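Local coordinates for protein TRAP dicarboxylate transporter, DctP subunit (Sulfurospirillum deleyianum, PDB 4OVS) that binds succinate and, as a periplasmic solute-binding protein, probably delivers such dicarboxylates to a TRAP transporter, at residues H174-V183 / W305-F316; V222-N230 / G290-T298. All coordinates share one frame; numbering follows the deposited sequence.

Interaction 1. Residues H174-V183 / W305-F316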
ATOM      1  N   HIS A 174       6.263   9.811   8.287  1.00 37.73           N
ATOM      2  CA  HIS A 174       6.019  10.956   9.160  1.00 37.83           C
ATOM      3  C   HIS A 174       4.631  11.531   8.945  1.00 32.79           C
ATOM      4  O   HIS A 174       4.022  12.035   9.877  1.00 37.32           O
ATOM      5  CB  HIS A 174       7.092  12.033   8.996  1.00 40.08           C
ATOM      6  CG  HIS A 174       8.464  11.549   9.338  1.00 45.16           C
ATOM      7  ND1 HIS A 174       9.556  11.767   8.526  1.00 45.79           N
ATOM      8  CD2 HIS A 174       8.921  10.852  10.406  1.00 46.91           C
ATOM      9  CE1 HIS A 174      10.629  11.231   9.080  1.00 46.44           C
ATOM     10  NE2 HIS A 174      10.269  10.666  10.219  1.00 49.86           N
ATOM     11  N   VAL A 175       4.082  11.393   7.748  1.00 30.54           N
ATOM     12  CA  VAL A 175       2.743  11.932   7.517  1.00 32.20           C
ATOM     13  C   VAL A 175       1.696  11.163   8.323  1.00 33.32           C
ATOM     14  O   VAL A 175       0.818  11.753   8.963  1.00 33.90           O
ATOM     15  CB  VAL A 175       2.370  11.926   6.035  1.00 31.71           C
ATOM     16  CG1 VAL A 175       0.847  11.820   5.871  1.00 30.21           C
ATOM     17  CG2 VAL A 175       2.957  13.172   5.326  1.00 30.44           C
ATOM     18  N   LEU A 176       1.782   9.837   8.294  1.00 28.91           N
ATOM     19  CA  LEU A 176       0.868   9.010   9.097  1.00 28.14           C
ATOM     20  C   LEU A 176       1.016   9.215  10.591  1.00 31.28           C
ATOM     21  O   LEU A 176       0.028   9.126  11.311  1.00 35.77           O
ATOM     22  CB  LEU A 176       1.065   7.548   8.795  1.00 27.06           C
ATOM     23  CG  LEU A 176       0.894   7.182   7.330  1.00 25.88           C
ATOM     24  CD1 LEU A 176       1.176   5.715   7.174  1.00 25.09           C
ATOM     25  CD2 LEU A 176      -0.486   7.537   6.773  1.00 30.28           C
ATOM     26  N   GLU A 177       2.221   9.467  11.096  1.00 38.93           N
ATOM     27  CA  GLU A 177       2.315   9.646  12.543  1.00 46.21           C
ATOM     28  C   GLU A 177       1.742  11.000  12.925  1.00 42.02           C
ATOM     29  O   GLU A 177       1.123  11.149  13.970  1.00 42.91           O
ATOM     30  CB  GLU A 177       3.723   9.378  13.133  1.00 48.74           C
ATOM     31  CG  GLU A 177       4.891  10.054  12.521  1.00 52.79           C
ATOM     32  CD  GLU A 177       6.209   9.581  13.141  1.00 57.92           C
ATOM     33  OE1 GLU A 177       7.015   8.926  12.438  1.00 56.14           O
ATOM     34  OE2 GLU A 177       6.436   9.866  14.341  1.00 62.50           O
ATOM     35  N   ALA A 178       1.926  11.980  12.060  1.00 36.35           N
ATOM     36  CA  ALA A 178       1.293  13.278  12.235  1.00 36.51           C
ATOM     37  C   ALA A 178      -0.240  13.149  12.186  1.00 38.73           C
ATOM     38  O   ALA A 178      -0.957  13.778  12.955  1.00 37.89           O
ATOM     39  CB  ALA A 178       1.791  14.230  11.161  1.00 40.44           C
ATOM     40  N   GLN A 179      -0.742  12.333  11.272  1.00 34.79           N
ATOM     41  CA  GLN A 179      -2.175  12.204  11.071  1.00 33.57           C
ATOM     42  C   GLN A 179      -2.884  11.716  12.331  1.00 33.15           C
ATOM     43  O   GLN A 179      -3.956  12.184  12.654  1.00 35.08           O
ATOM     44  CB  GLN A 179      -2.453  11.261   9.882  1.00 40.29           C
ATOM     45  CG  GLN A 179      -3.757  10.519   9.905  1.00 41.43           C
ATOM     46  CD  GLN A 179      -3.883   9.514   8.751  1.00 35.81           C
ATOM     47  OE1 GLN A 179      -3.971   9.897   7.592  1.00 33.94           O
ATOM     48  NE2 GLN A 179      -3.895   8.225   9.082  1.00 36.05           N
ATOM     49  N   PHE A 180      -2.284  10.776  13.040  1.00 35.35           N
ATOM     50  CA  PHE A 180      -2.931  10.193  14.205  1.00 35.67           C
ATOM     51  C   PHE A 180      -2.684  11.029  15.441  1.00 40.31           C
ATOM     52  O   PHE A 180      -3.509  11.066  16.371  1.00 41.83           O
ATOM     53  CB  PHE A 180      -2.407   8.797  14.424  1.00 37.70           C
ATOM     54  CG  PHE A 180      -3.102   7.768  13.609  1.00 36.15           C
ATOM     55  CD1 PHE A 180      -4.341   7.306  13.988  1.00 36.00           C
ATOM     56  CD2 PHE A 180      -2.505   7.246  12.481  1.00 36.33           C
ATOM     57  CE1 PHE A 180      -4.985   6.358  13.258  1.00 35.54           C
ATOM     58  CE2 PHE A 180      -3.154   6.287  11.723  1.00 35.19           C
ATOM     59  CZ  PHE A 180      -4.395   5.840  12.117  1.00 34.33           C
ATOM     60  N   LYS A 181      -1.540  11.687  15.463  1.00 42.28           N
ATOM     61  CA  LYS A 181      -1.254  12.634  16.522  1.00 46.13           C
ATOM     62  C   LYS A 181      -2.283  13.752  16.465  1.00 43.50           C
ATOM     63  O   LYS A 181      -2.675  14.291  17.486  1.00 46.88           O
ATOM     64  CB  LYS A 181       0.164  13.185  16.388  1.00 48.90           C
ATOM     65  CG  LYS A 181       1.250  12.339  17.065  1.00 47.91           C
ATOM     66  CD  LYS A 181       2.636  12.613  16.462  1.00 47.95           C
ATOM     67  CE  LYS A 181       3.780  12.304  17.403  1.00 50.65           C
ATOM     68  NZ  LYS A 181       3.744  10.922  17.910  1.00 52.06           N
ATOM     69  N   ALA A 182      -2.752  14.069  15.270  1.00 44.91           N
ATOM     70  CA  ALA A 182      -3.690  15.167  15.100  1.00 42.83           C
ATOM     71  C   ALA A 182      -5.032  14.898  15.763  1.00 46.43           C
ATOM     72  O   ALA A 182      -5.741  15.838  16.105  1.00 47.22           O
ATOM     73  CB  ALA A 182      -3.890  15.435  13.651  1.00 44.86           C
ATOM     74  N   VAL A 183      -5.388  13.624  15.937  1.00 42.78           N
ATOM     75  CA  VAL A 183      -6.617  13.271  16.669  1.00 41.24           C
ATOM     76  C   VAL A 183      -6.311  12.581  17.991  1.00 39.94           C
ATOM     77  O   VAL A 183      -7.152  11.872  18.549  1.00 39.37           O
ATOM     78  CB  VAL A 183      -7.555  12.384  15.822  1.00 41.52           C
ATOM     79  CG1 VAL A 183      -7.879  13.080  14.489  1.00 42.83           C
ATOM     80  CG2 VAL A 183      -6.914  11.056  15.555  1.00 42.06           C
ATOM     81  N   TRP A 305     -13.739  14.534  10.178  1.00 38.10           N
ATOM     82  CA  TRP A 305     -12.502  13.822   9.920  1.00 36.66           C
ATOM     83  C   TRP A 305     -11.608  14.610   8.967  1.00 37.60           C
ATOM     84  O   TRP A 305     -10.391  14.661   9.151  1.00 36.77           O
ATOM     85  CB  TRP A 305     -12.801  12.435   9.345  1.00 36.12           C
ATOM     86  CG  TRP A 305     -13.264  11.470  10.391  1.00 34.52           C
ATOM     87  CD1 TRP A 305     -14.532  10.997  10.576  1.00 34.75           C
ATOM     88  CD2 TRP A 305     -12.460  10.869  11.400  1.00 34.61           C
ATOM     89  NE1 TRP A 305     -14.568  10.139  11.640  1.00 32.80           N
ATOM     90  CE2 TRP A 305     -13.309  10.044  12.170  1.00 37.84           C
ATOM     91  CE3 TRP A 305     -11.104  10.947  11.735  1.00 36.80           C
ATOM     92  CZ2 TRP A 305     -12.843   9.301  13.243  1.00 37.75           C
ATOM     93  CZ3 TRP A 305     -10.643  10.203  12.804  1.00 36.75           C
ATOM     94  CH2 TRP A 305     -11.507   9.383  13.541  1.00 40.26           C
ATOM     95  N   GLN A 306     -12.210  15.236   7.959  1.00 40.83           N
ATOM     96  CA  GLN A 306     -11.431  15.980   6.952  1.00 44.50           C
ATOM     97  C   GLN A 306     -10.770  17.182   7.569  1.00 43.27           C
ATOM     98  O   GLN A 306      -9.599  17.455   7.327  1.00 44.02           O
ATOM     99  CB  GLN A 306     -12.325  16.464   5.819  1.00 48.78           C
ATOM    100  CG  GLN A 306     -12.239  15.609   4.568  1.00 51.46           C
ATOM    101  CD  GLN A 306     -13.562  15.510   3.835  1.00 52.79           C
ATOM    102  OE1 GLN A 306     -14.612  15.896   4.362  1.00 57.47           O
ATOM    103  NE2 GLN A 306     -13.521  14.993   2.617  1.00 48.86           N
ATOM    104  N   LYS A 307     -11.530  17.906   8.378  1.00 39.97           N
ATOM    105  CA  LYS A 307     -11.001  19.099   9.006  1.00 41.99           C
ATOM    106  C   LYS A 307      -9.815  18.757   9.907  1.00 44.42           C
ATOM    107  O   LYS A 307      -8.757  19.380   9.837  1.00 46.94           O
ATOM    108  CB  LYS A 307     -12.071  19.805   9.833  1.00 43.56           C
ATOM    109  CG  LYS A 307     -11.514  21.074  10.494  1.00 49.40           C
ATOM    110  CD  LYS A 307     -12.540  21.831  11.297  1.00 52.52           C
ATOM    111  CE  LYS A 307     -11.943  23.138  11.826  1.00 58.04           C
ATOM    112  NZ  LYS A 307     -12.946  23.955  12.572  1.00 61.70           N
ATOM    113  N   ALA A 308      -9.982  17.751  10.747  1.00 42.66           N
ATOM    114  CA  ALA A 308      -8.984  17.474  11.761  1.00 45.31           C
ATOM    115  C   ALA A 308      -7.706  16.960  11.130  1.00 42.95           C
ATOM    116  O   ALA A 308      -6.613  17.251  11.613  1.00 42.17           O
ATOM    117  CB  ALA A 308      -9.519  16.452  12.753  1.00 46.62           C
HETATM  118  N   MSE A 309      -7.856  16.159  10.078  1.00 39.76           N
HETATM  119  CA  MSE A 309      -6.727  15.449   9.521  1.00 40.18           C
HETATM  120  C   MSE A 309      -5.964  16.262   8.467  1.00 39.73           C
HETATM  121  O   MSE A 309      -4.753  16.088   8.308  1.00 39.50           O
HETATM  122  CB  MSE A 309      -7.185  14.094   8.974  1.00 39.42           C
HETATM  123  CG  MSE A 309      -7.497  13.083  10.083  1.00 35.95           C
HETATM  124 SE   MSE A 309      -7.691  11.267   9.322  1.00 48.55          SE
HETATM  125  CE  MSE A 309      -6.988  10.155  10.811  1.00 44.40           C
ATOM    126  N   GLU A 310      -6.653  17.133   7.746  1.00 39.31           N
ATOM    127  CA  GLU A 310      -5.965  17.979   6.779  1.00 40.26           C
ATOM    128  C   GLU A 310      -5.137  19.053   7.452  1.00 45.08           C
ATOM    129  O   GLU A 310      -4.217  19.616   6.843  1.00 43.98           O
ATOM    130  CB  GLU A 310      -6.956  18.604   5.815  1.00 40.49           C
ATOM    131  CG  GLU A 310      -7.496  17.571   4.843  1.00 38.69           C
ATOM    132  CD  GLU A 310      -8.820  17.967   4.250  1.00 41.57           C
ATOM    133  OE1 GLU A 310      -9.261  19.110   4.505  1.00 41.86           O
ATOM    134  OE2 GLU A 310      -9.429  17.110   3.558  1.00 41.99           O
ATOM    135  N   ALA A 311      -5.442  19.333   8.712  1.00 44.52           N
ATOM    136  CA  ALA A 311      -4.731  20.383   9.433  1.00 45.43           C
ATOM    137  C   ALA A 311      -3.233  20.120   9.469  1.00 45.06           C
ATOM    138  O   ALA A 311      -2.453  21.008   9.761  1.00 45.69           O
ATOM    139  CB  ALA A 311      -5.286  20.531  10.869  1.00 46.31           C
ATOM    140  N   ILE A 312      -2.831  18.891   9.156  1.00 44.08           N
ATOM    141  CA  ILE A 312      -1.428  18.519   9.216  1.00 43.72           C
ATOM    142  C   ILE A 312      -0.619  18.943   7.962  1.00 43.37           C
ATOM    143  O   ILE A 312       0.618  18.887   7.976  1.00 43.26           O
ATOM    144  CB  ILE A 312      -1.278  17.005   9.413  1.00 42.90           C
ATOM    145  CG1 ILE A 312      -1.551  16.252   8.108  1.00 41.91           C
ATOM    146  CG2 ILE A 312      -2.229  16.480  10.534  1.00 43.24           C
ATOM    147  CD1 ILE A 312      -1.269  14.764   8.204  1.00 41.13           C
ATOM    148  N   TYR A 313      -1.297  19.333   6.882  1.00 43.23           N
ATOM    149  CA  TYR A 313      -0.606  19.532   5.594  1.00 42.80           C
ATOM    150  C   TYR A 313       0.571  20.524   5.711  1.00 43.44           C
ATOM    151  O   TYR A 313       1.654  20.284   5.166  1.00 43.04           O
ATOM    152  CB  TYR A 313      -1.570  20.018   4.498  1.00 42.80           C
ATOM    153  CG  TYR A 313      -2.457  18.977   3.813  1.00 41.94           C
ATOM    154  CD1 TYR A 313      -2.882  17.829   4.463  1.00 41.49           C
ATOM    155  CD2 TYR A 313      -2.896  19.182   2.511  1.00 42.69           C
ATOM    156  CE1 TYR A 313      -3.719  16.893   3.818  1.00 40.77           C
ATOM    157  CE2 TYR A 313      -3.718  18.270   1.872  1.00 42.40           C
ATOM    158  CZ  TYR A 313      -4.135  17.131   2.528  1.00 40.50           C
ATOM    159  OH  TYR A 313      -4.949  16.237   1.844  1.00 39.83           O
ATOM    160  N   PRO A 314       0.360  21.657   6.396  1.00 44.49           N
ATOM    161  CA  PRO A 314       1.442  22.650   6.387  1.00 45.15           C
ATOM    162  C   PRO A 314       2.745  22.181   7.025  1.00 45.01           C
ATOM    163  O   PRO A 314       3.816  22.622   6.634  1.00 45.17           O
ATOM    164  CB  PRO A 314       0.840  23.816   7.161  1.00 46.34           C
ATOM    165  CG  PRO A 314      -0.609  23.742   6.829  1.00 46.26           C
ATOM    166  CD  PRO A 314      -0.929  22.263   6.770  1.00 45.16           C
ATOM    167  N   GLN A 315       2.661  21.297   7.999  1.00 45.83           N
ATOM    168  CA  GLN A 315       3.851  20.693   8.590  1.00 48.57           C
ATOM    169  C   GLN A 315       4.762  20.096   7.508  1.00 49.83           C
ATOM    170  O   GLN A 315       5.952  19.894   7.743  1.00 49.10           O
ATOM    171  CB  GLN A 315       3.448  19.559   9.547  1.00 50.62           C
ATOM    172  CG  GLN A 315       2.370  19.920  10.569  1.00 53.10           C
ATOM    173  CD  GLN A 315       2.119  18.783  11.531  1.00 50.14           C
ATOM    174  OE1 GLN A 315       2.966  17.900  11.700  1.00 52.83           O
ATOM    175  NE2 GLN A 315       0.950  18.779  12.146  1.00 45.88           N
ATOM    176  N   PHE A 316       4.196  19.808   6.332  1.00 43.27           N
ATOM    177  CA  PHE A 316       4.899  19.050   5.306  1.00 44.34           C
ATOM    178  C   PHE A 316       5.198  19.822   4.001  1.00 46.86           C
ATOM    179  O   PHE A 316       5.701  19.235   3.034  1.00 44.44           O
ATOM    180  CB  PHE A 316       4.104  17.772   4.997  1.00 41.36           C
ATOM    181  CG  PHE A 316       3.982  16.864   6.164  1.00 41.25           C
ATOM    182  CD1 PHE A 316       4.988  15.975   6.459  1.00 44.09           C
ATOM    183  CD2 PHE A 316       2.885  16.933   7.005  1.00 42.56           C
ATOM    184  CE1 PHE A 316       4.892  15.138   7.570  1.00 44.46           C
ATOM    185  CE2 PHE A 316       2.777  16.099   8.114  1.00 44.33           C
ATOM    186  CZ  PHE A 316       3.778  15.199   8.393  1.00 44.90           C
TER
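Val175 O accepts the helical bond from Gln179 N at 2.8 Å and also meets a hydrocarbon group, Ile312 CD1, at 3.7 Å. The methyl gets there because Ile312 CG1 lies between its backbone N and carbonyl carbon (chi1 76°), which aims CD1 at the helix backbone beside Gln179 CA. The other branch, Ile312 CG2, packs against Ala182 CB at 3.7 Å. Towards the start of helix 174-181, Val175 CG2 sits over the centre of one face of Phe316, a CH-pi contact of 3.6 Å from methyl to centroid and 13° off the ring normal. Ala178 CB approaches the same ring in its plane, 3.5 Å from Phe316 CZ, and His174 O lies at the edge too. An alanine in place of Phe316 would probably leave Val175 CG2 without its aromatic floor and open a gap beside Ala178. Further along, the aliphatic part of Gln179 crosses the bent end of Met309, a selenomethionine here, with CG 3.4 Å from CE; the amide beyond is bonded to Glu208. Val183 CG1 closes the far end against Ala308 CB at 4.1 Å. Helix 174-181 is thus joined to the end of helix 299-310 and the turn after it mainly by van der Waals and CH-pi contact, without a hydrogen bond between the two segments: Val175 O is satisfied within its own helix and the Gln179 amide by Glu208.

Interaction 2. Residues V222-N230 / G290-T298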
ATOM      1  N   VAL A 222      -9.370 -10.121  14.588  1.00 24.86           N
ATOM      2  CA  VAL A 222      -8.766  -9.557  15.792  1.00 29.38           C
ATOM      3  C   VAL A 222      -9.105  -8.070  16.003  1.00 28.24           C
ATOM      4  O   VAL A 222      -8.409  -7.379  16.731  1.00 31.46           O
ATOM      5  CB  VAL A 222      -7.228  -9.791  15.828  1.00 31.50           C
ATOM      6  CG1 VAL A 222      -6.935 -11.262  16.091  1.00 32.68           C
ATOM      7  CG2 VAL A 222      -6.590  -9.339  14.531  1.00 26.42           C
ATOM      8  N   GLN A 223     -10.205  -7.611  15.421  1.00 26.98           N
ATOM      9  CA  GLN A 223     -10.742  -6.246  15.636  1.00 27.19           C
ATOM     10  C   GLN A 223     -12.257  -6.315  15.830  1.00 28.86           C
ATOM     11  O   GLN A 223     -12.919  -7.084  15.134  1.00 27.78           O
ATOM     12  CB  GLN A 223     -10.461  -5.375  14.404  1.00 27.22           C
ATOM     13  CG  GLN A 223      -9.028  -5.113  14.118  1.00 26.27           C
ATOM     14  CD  GLN A 223      -8.435  -4.061  15.055  1.00 27.17           C
ATOM     15  OE1 GLN A 223      -8.123  -2.959  14.644  1.00 31.48           O
ATOM     16  NE2 GLN A 223      -8.224  -4.425  16.287  1.00 28.21           N
ATOM     17  N   THR A 224     -12.802  -5.518  16.754  1.00 25.36           N
ATOM     18  CA  THR A 224     -14.212  -5.577  17.121  1.00 28.12           C
ATOM     19  C   THR A 224     -15.033  -4.513  16.361  1.00 29.80           C
ATOM     20  O   THR A 224     -16.269  -4.633  16.257  1.00 28.05           O
ATOM     21  CB  THR A 224     -14.401  -5.391  18.631  1.00 32.02           C
ATOM     22  OG1 THR A 224     -13.896  -4.115  19.038  1.00 34.63           O
ATOM     23  CG2 THR A 224     -13.633  -6.441  19.382  1.00 39.38           C
ATOM     24  N   ASP A 225     -14.343  -3.511  15.803  1.00 29.27           N
ATOM     25  CA  ASP A 225     -14.993  -2.408  15.098  1.00 27.57           C
ATOM     26  C   ASP A 225     -14.216  -1.924  13.886  1.00 29.99           C
ATOM     27  O   ASP A 225     -13.023  -1.635  13.989  1.00 31.10           O
ATOM     28  CB  ASP A 225     -15.221  -1.226  16.050  1.00 27.24           C
ATOM     29  CG  ASP A 225     -16.213  -1.565  17.174  1.00 33.46           C
ATOM     30  OD1 ASP A 225     -15.764  -2.040  18.222  1.00 34.58           O
ATOM     31  OD2 ASP A 225     -17.442  -1.364  17.001  1.00 33.27           O
ATOM     32  N   LEU A 226     -14.920  -1.822  12.753  1.00 29.70           N
ATOM     33  CA  LEU A 226     -14.395  -1.285  11.499  1.00 24.82           C
ATOM     34  C   LEU A 226     -15.207  -0.089  11.028  1.00 29.48           C
ATOM     35  O   LEU A 226     -16.438  -0.157  10.927  1.00 28.23           O
ATOM     36  CB  LEU A 226     -14.418  -2.356  10.392  1.00 22.10           C
ATOM     37  CG  LEU A 226     -14.026  -1.882   8.988  1.00 25.05           C
ATOM     38  CD1 LEU A 226     -12.580  -1.551   8.885  1.00 27.68           C
ATOM     39  CD2 LEU A 226     -14.365  -2.952   7.941  1.00 21.24           C
ATOM     40  N   THR A 227     -14.521   1.006  10.717  1.00 27.04           N
ATOM     41  CA  THR A 227     -15.182   2.201  10.216  1.00 27.15           C
ATOM     42  C   THR A 227     -14.771   2.488   8.790  1.00 27.50           C
ATOM     43  O   THR A 227     -13.585   2.612   8.477  1.00 29.28           O
ATOM     44  CB  THR A 227     -14.879   3.419  11.118  1.00 33.16           C
ATOM     45  OG1 THR A 227     -15.440   3.185  12.402  1.00 33.54           O
ATOM     46  CG2 THR A 227     -15.481   4.668  10.574  1.00 27.87           C
ATOM     47  N   LEU A 228     -15.755   2.585   7.906  1.00 29.51           N
ATOM     48  CA  LEU A 228     -15.462   2.840   6.488  1.00 30.30           C
ATOM     49  C   LEU A 228     -15.141   4.329   6.290  1.00 25.67           C
ATOM     50  O   LEU A 228     -15.925   5.111   5.769  1.00 32.90           O
ATOM     51  CB  LEU A 228     -16.600   2.342   5.597  1.00 28.66           C
ATOM     52  CG  LEU A 228     -16.911   0.844   5.750  1.00 27.07           C
ATOM     53  CD1 LEU A 228     -18.078   0.418   4.923  1.00 29.86           C
ATOM     54  CD2 LEU A 228     -15.765  -0.024   5.403  1.00 28.12           C
ATOM     55  N   SER A 229     -13.960   4.698   6.755  1.00 28.59           N
ATOM     56  CA  SER A 229     -13.519   6.089   6.794  1.00 28.39           C
ATOM     57  C   SER A 229     -12.912   6.599   5.490  1.00 31.26           C
ATOM     58  O   SER A 229     -12.981   7.775   5.196  1.00 31.76           O
ATOM     59  CB  SER A 229     -12.509   6.254   7.917  1.00 27.95           C
ATOM     60  OG  SER A 229     -11.493   5.286   7.825  1.00 28.73           O
ATOM     61  N   ASN A 230     -12.298   5.730   4.706  1.00 28.99           N
ATOM     62  CA  ASN A 230     -11.769   6.183   3.433  1.00 27.16           C
ATOM     63  C   ASN A 230     -10.881   7.397   3.591  1.00 22.88           C
ATOM     64  O   ASN A 230     -10.874   8.267   2.766  1.00 25.50           O
ATOM     65  CB  ASN A 230     -12.923   6.532   2.490  1.00 28.56           C
ATOM     66  CG  ASN A 230     -13.644   5.318   2.005  1.00 30.29           C
ATOM     67  OD1 ASN A 230     -13.112   4.544   1.230  1.00 29.79           O
ATOM     68  ND2 ASN A 230     -14.860   5.124   2.478  1.00 30.67           N
ATOM     69  N   GLY A 290     -20.729 -12.615  14.805  1.00 23.90           N
ATOM     70  CA  GLY A 290     -21.185 -11.663  15.813  1.00 30.50           C
ATOM     71  C   GLY A 290     -20.098 -10.824  16.472  1.00 35.83           C
ATOM     72  O   GLY A 290     -20.383 -10.108  17.428  1.00 38.00           O
ATOM     73  N   ASN A 291     -18.863 -10.890  15.970  1.00 33.83           N
ATOM     74  CA  ASN A 291     -17.728 -10.258  16.642  1.00 35.18           C
ATOM     75  C   ASN A 291     -17.116  -9.030  15.926  1.00 33.27           C
ATOM     76  O   ASN A 291     -16.012  -8.621  16.240  1.00 32.41           O
ATOM     77  CB  ASN A 291     -16.643 -11.310  16.905  1.00 35.70           C
ATOM     78  CG  ASN A 291     -17.111 -12.399  17.877  1.00 36.80           C
ATOM     79  OD1 ASN A 291     -17.876 -12.134  18.784  1.00 34.84           O
ATOM     80  ND2 ASN A 291     -16.648 -13.617  17.674  1.00 31.91           N
ATOM     81  N   LEU A 292     -17.836  -8.450  14.981  1.00 32.29           N
ATOM     82  CA  LEU A 292     -17.376  -7.239  14.306  1.00 29.40           C
ATOM     83  C   LEU A 292     -18.586  -6.378  13.987  1.00 31.84           C
ATOM     84  O   LEU A 292     -19.598  -6.874  13.511  1.00 24.68           O
ATOM     85  CB  LEU A 292     -16.598  -7.592  13.046  1.00 31.49           C
ATOM     86  CG  LEU A 292     -16.201  -6.422  12.147  1.00 29.84           C
ATOM     87  CD1 LEU A 292     -15.163  -5.593  12.840  1.00 30.10           C
ATOM     88  CD2 LEU A 292     -15.676  -6.919  10.822  1.00 27.00           C
ATOM     89  N   LYS A 293     -18.507  -5.096  14.315  1.00 31.62           N
ATOM     90  CA  LYS A 293     -19.509  -4.138  13.883  1.00 31.34           C
ATOM     91  C   LYS A 293     -18.850  -3.265  12.814  1.00 30.92           C
ATOM     92  O   LYS A 293     -17.713  -2.845  12.991  1.00 29.19           O
ATOM     93  CB  LYS A 293     -19.955  -3.242  15.040  1.00 32.72           C
ATOM     94  CG  LYS A 293     -20.457  -3.960  16.264  1.00 39.96           C
ATOM     95  CD  LYS A 293     -21.737  -4.757  16.009  1.00 45.83           C
ATOM     96  CE  LYS A 293     -22.907  -3.871  15.580  1.00 50.87           C
ATOM     97  NZ  LYS A 293     -24.223  -4.621  15.497  1.00 52.10           N
ATOM     98  N   ILE A 294     -19.556  -3.012  11.720  1.00 27.27           N
ATOM     99  CA  ILE A 294     -19.076  -2.165  10.623  1.00 24.33           C
ATOM    100  C   ILE A 294     -19.830  -0.833  10.642  1.00 29.44           C
ATOM    101  O   ILE A 294     -21.055  -0.803  10.639  1.00 25.88           O
ATOM    102  CB  ILE A 294     -19.283  -2.888   9.309  1.00 24.94           C
ATOM    103  CG1 ILE A 294     -18.650  -4.267   9.405  1.00 25.58           C
ATOM    104  CG2 ILE A 294     -18.749  -2.083   8.095  1.00 28.09           C
ATOM    105  CD1 ILE A 294     -19.024  -5.177   8.274  1.00 28.77           C
ATOM    106  N   HIS A 295     -19.117   0.284  10.694  1.00 31.37           N
ATOM    107  CA  HIS A 295     -19.770   1.583  10.808  1.00 30.71           C
ATOM    108  C   HIS A 295     -19.493   2.409   9.597  1.00 30.27           C
ATOM    109  O   HIS A 295     -18.371   2.462   9.151  1.00 29.06           O
ATOM    110  CB  HIS A 295     -19.257   2.360  12.009  1.00 34.69           C
ATOM    111  CG  HIS A 295     -19.210   1.556  13.254  1.00 37.50           C
ATOM    112  ND1 HIS A 295     -20.323   1.330  14.032  1.00 39.79           N
ATOM    113  CD2 HIS A 295     -18.189   0.908  13.855  1.00 41.31           C
ATOM    114  CE1 HIS A 295     -19.985   0.585  15.067  1.00 39.43           C
ATOM    115  NE2 HIS A 295     -18.697   0.312  14.982  1.00 41.00           N
ATOM    116  N   THR A 296     -20.525   3.074   9.099  1.00 26.67           N
ATOM    117  CA  THR A 296     -20.410   3.981   7.985  1.00 33.89           C
ATOM    118  C   THR A 296     -20.598   5.401   8.509  1.00 35.41           C
ATOM    119  O   THR A 296     -21.269   5.597   9.487  1.00 36.10           O
ATOM    120  CB  THR A 296     -21.478   3.684   6.939  1.00 36.06           C
ATOM    121  OG1 THR A 296     -22.752   3.924   7.500  1.00 40.93           O
ATOM    122  CG2 THR A 296     -21.422   2.263   6.508  1.00 36.07           C
ATOM    123  N   LEU A 297     -19.998   6.392   7.862  1.00 39.01           N
ATOM    124  CA  LEU A 297     -20.014   7.740   8.405  1.00 37.61           C
ATOM    125  C   LEU A 297     -21.094   8.625   7.782  1.00 39.07           C
ATOM    126  O   LEU A 297     -21.442   8.492   6.610  1.00 41.83           O
ATOM    127  CB  LEU A 297     -18.644   8.407   8.224  1.00 35.47           C
ATOM    128  CG  LEU A 297     -17.448   7.743   8.913  1.00 38.04           C
ATOM    129  CD1 LEU A 297     -16.184   8.505   8.572  1.00 39.13           C
ATOM    130  CD2 LEU A 297     -17.629   7.652  10.423  1.00 42.45           C
ATOM    131  N   THR A 298     -21.614   9.549   8.575  1.00 41.30           N
ATOM    132  CA  THR A 298     -22.505  10.556   8.046  1.00 45.35           C
ATOM    133  C   THR A 298     -21.640  11.636   7.418  1.00 46.52           C
ATOM    134  O   THR A 298     -20.454  11.733   7.713  1.00 44.07           O
ATOM    135  CB  THR A 298     -23.356  11.168   9.148  1.00 48.74           C
ATOM    136  OG1 THR A 298     -22.520  11.944  10.017  1.00 46.90           O
ATOM    137  CG2 THR A 298     -24.065  10.067   9.953  1.00 47.86           C
TER
HETATM  138  O   HOH W   1     -18.471   5.617   5.890  1.00 31.64           O
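Asp225 and His295 reach across a short parallel beta ladder, strand 225-227 beside strand 293-295, that lies in the large mixed sheet of this DctP-type solute-binding fold. The histidine ring is swung out with CG anti to the carbonyl carbon (chi1 -48°), which sends NE2 back along the ladder to Asp225 OD2. That bond is 2.9 Å long and nearly straight, at 171°. The carboxylate and ring planes are only 12° apart, and the N-H uses the anti lone pair of OD2, within the plane of the ring. Asp225 OD1 takes a second bond, 2.9 Å from Thr224 OG1, which should restrain rotation of the group; the negative charge would probably favour a protonated imidazole. Thr224 and Asp225 together face Ser152 of strand 137-152 in a classic beta bulge. On the same sheet face Thr227 gives its hydroxyl to Ile157 O, and its side chain crosses that of Leu297 at about a right angle, CG2 lying 3.7 Å from CD2. Leu226 and Ile294 point to the opposite face, where the contacts are mostly apolar. Leu292 has CG anti to its backbone N, a torsion that lays CD1 along the neighbouring chain, 3.5 Å from Gln223 O and close to Leu226 CB. Leu228 CD1 rests 4.1 Å from Ile294 CG2 and also beside Thr296 CG2; the Leu228 and Thr296 side chains point the same way. The backbone bonds run in parallel register, the shortest from His295 N to Leu226 O at 2.7 Å. Where the strands part, one water spans the opening, donating to Leu228 O at 2.6 Å and accepting from Leu297 N at 2.6 Å.

How the interactions relate
Both segments of interaction 2 fall, in sequence, between the two of interaction 1, and the centres of the two contacts lie 22 Å apart. They meet directly where Trp305 CD1 packs 3.6 Å from Leu297 CD1. Strand 293-295 is followed by helix 299-310, with Thr298 as its N-cap, so the ladder hands the chain on to the helix pair. Neither contact forms the succinate site; each lies outside it, at some remove. The side chain of Gln179 is about 11 Å from the bound succinate, and that of Gln223 about 12 Å. Gln223 also lies about 8 Å from the succinate-binding Arg169, side chain to side chain, and Leu226 about 10 Å from Asn213.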